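Local coordinates for cellulosome anchoring protein cohesin region (Clostridium thermocellum, PDB 4DH2), which binds a type I dockerin through its cohesin domain, a pairing that in cellulosomes fastens dockerin-bearing proteins to their anchoring protein, at the interface of chains A and B. Sequence-based numbering; all coordinates share one arbitrary frame. Chains: chain A, Cellulosome anchoring protein cohesin region; chain B, Dockerin type 1.

The interface of chains A and B. Residues chain A 47-48, 94, 98, 144, 146; chain B 19, 22-23, 26.
B:Arg26, on helix 18-28 of the type I dockerin, reaches the backbone carbonyl of A:Phe144 on the type I cohesin, and it carries the polar contacts beside an apolar patch centred on A:Leu146. The guanidinium grips that oxygen end-on with two nitrogens: B:Arg26 NH2 lies 2.8 Å from A:Phe144 O and sits on a lone pair, whereas NH1 approaches nearly along the C=O axis. Both bonds run within 2° of the guanidinium plane. The NE edge serves the amide of A:Gln98, B:Arg26 NE donating to A:Gln98 OE1 over 2.8 Å from above the carbonyl plane. An extended chain from CG to NE (chi2 179°, chi3 -176°) carries the group this far. A:Gln47 OE1 meets NH2 tip to tip, but that bond is weak. Cation-pi contact adds to the grip, since B:Arg26 NH2 lies 3.7 Å from the A:Phe144 ring centroid, over one face and offset toward the rim.

Apolar packing follows the same helix. A:Leu146 divides its methyls, CD2 resting 3.5 Å from B:Val22 CG1 and CD1 3.6 Å from B:Leu23 CD2. The other branch, B:Val22 CG2, packs 3.8 Å from A:Ser48 CB and makes a van der Waals contact with the carboxylate oxygen A:Asp94 OD1.

Within the cohesin, A:Gln47 NE2 donates to A:Asp94 OD1 over 2.8 Å, which would help fix the amide rotation with OE1 turned toward the arginine.

Water 1 lies 2.6 Å from A:Leu146 O and also meets B:Ser19 OG, bridging carbonyl and hydroxyl.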
loop_
_atom_site.group_PDB
_atom_site.type_symbol
_atom_site.label_atom_id
_atom_site.label_comp_id
_atom_site.label_asym_id
_atom_site.label_seq_id
_atom_site.Cartn_x
_atom_site.Cartn_y
_atom_site.Cartn_z
ATOM N N GLN A 47 8.887 -8.327 4.074
ATOM C CA GLN A 47 8.233 -9.274 3.175
ATOM C C GLN A 47 7.079 -8.643 2.416
ATOM O O GLN A 47 6.884 -8.878 1.204
ATOM C CB GLN A 47 7.721 -10.450 4.011
ATOM C CG GLN A 47 6.702 -11.352 3.332
ATOM C CD GLN A 47 7.355 -12.218 2.274
ATOM O OE1 GLN A 47 8.356 -12.876 2.536
ATOM N NE2 GLN A 47 6.819 -12.182 1.070
ATOM N N SER A 48 6.288 -7.832 3.112
ATOM C CA SER A 48 5.109 -7.277 2.486
ATOM C C SER A 48 4.701 -5.974 3.173
ATOM O O SER A 48 4.892 -5.819 4.388
ATOM C CB SER A 48 3.953 -8.253 2.582
ATOM O OG SER A 48 2.754 -7.709 2.034
ATOM N N ASP A 94 4.706 -7.363 -2.078
ATOM C CA ASP A 94 4.966 -8.649 -1.489
ATOM C C ASP A 94 6.096 -9.300 -2.288
ATOM O O ASP A 94 6.068 -9.298 -3.512
ATOM C CB ASP A 94 3.731 -9.541 -1.571
ATOM C CG ASP A 94 3.988 -10.952 -1.111
ATOM O OD1 ASP A 94 4.423 -11.123 0.048
ATOM O OD2 ASP A 94 3.767 -11.922 -1.910
ATOM N N GLN A 98 8.296 -15.882 -2.107
ATOM C CA GLN A 98 8.206 -16.403 -0.754
ATOM C C GLN A 98 9.363 -17.247 -0.285
ATOM O O GLN A 98 9.154 -18.150 0.519
ATOM C CB GLN A 98 6.937 -17.218 -0.569
ATOM C CG GLN A 98 5.671 -16.476 -0.972
ATOM C CD GLN A 98 5.406 -15.259 -0.100
ATOM O OE1 GLN A 98 5.832 -15.197 1.057
ATOM N NE2 GLN A 98 4.696 -14.279 -0.659
ATOM N N PHE A 144 9.403 -11.661 7.013
ATOM C CA PHE A 144 9.237 -12.986 6.405
ATOM C C PHE A 144 8.414 -13.922 7.283
ATOM O O PHE A 144 7.607 -14.733 6.785
ATOM C CB PHE A 144 10.579 -13.629 6.127
ATOM C CG PHE A 144 10.438 -14.975 5.505
ATOM C CD1 PHE A 144 10.222 -15.083 4.155
ATOM C CD2 PHE A 144 10.500 -16.119 6.277
ATOM C CE1 PHE A 144 10.085 -16.333 3.567
ATOM C CE2 PHE A 144 10.361 -17.354 5.701
ATOM C CZ PHE A 144 10.151 -17.454 4.344
ATOM N N LEU A 146 6.021 -13.030 9.197
ATOM C CA LEU A 146 4.732 -12.363 9.396
ATOM C C LEU A 146 4.673 -11.577 10.697
ATOM O O LEU A 146 3.581 -11.200 11.163
ATOM C CB LEU A 146 3.556 -13.341 9.348
ATOM C CG LEU A 146 3.598 -14.317 8.158
ATOM C CD1 LEU A 146 2.382 -15.228 8.160
ATOM C CD2 LEU A 146 3.698 -13.556 6.879
ATOM N N SER B 19 -0.983 -10.148 6.020
ATOM C CA SER B 19 -0.624 -11.483 6.477
ATOM C C SER B 19 -1.464 -12.562 5.785
ATOM O O SER B 19 -0.968 -13.664 5.493
ATOM C CB SER B 19 -0.726 -11.610 8.003
ATOM O OG SER B 19 0.250 -10.776 8.613
ATOM N N VAL B 22 0.001 -12.998 2.202
ATOM C CA VAL B 22 1.235 -13.775 2.208
ATOM C C VAL B 22 0.943 -15.246 2.483
ATOM O O VAL B 22 1.480 -16.143 1.783
ATOM C CB VAL B 22 2.201 -13.228 3.272
ATOM C CG1 VAL B 22 3.412 -14.107 3.386
ATOM C CG2 VAL B 22 2.628 -11.774 2.895
ATOM N N LEU B 23 0.062 -15.520 3.454
ATOM C CA LEU B 23 -0.324 -16.898 3.746
ATOM C C LEU B 23 -1.011 -17.587 2.554
ATOM O O LEU B 23 -0.721 -18.761 2.245
ATOM C CB LEU B 23 -1.209 -16.974 4.989
ATOM C CG LEU B 23 -0.495 -16.746 6.328
ATOM C CD1 LEU B 23 -1.529 -16.601 7.427
ATOM C CD2 LEU B 23 0.481 -17.851 6.672
ATOM N N ARG B 26 1.698 -18.449 0.046
ATOM C CA ARG B 26 2.492 -19.598 0.490
ATOM C C ARG B 26 1.697 -20.868 0.436
ATOM O O ARG B 26 2.221 -21.920 0.130
ATOM C CB ARG B 26 2.998 -19.368 1.916
ATOM C CG ARG B 26 4.033 -18.262 1.932
ATOM C CD ARG B 26 4.551 -17.980 3.358
ATOM N NE ARG B 26 5.450 -16.847 3.275
ATOM C CZ ARG B 26 6.019 -16.252 4.315
ATOM N NH1 ARG B 26 5.808 -16.731 5.527
ATOM N NH2 ARG B 26 6.797 -15.200 4.126
HETATM O O HOH W 1 1.031 -11.757 11.000
#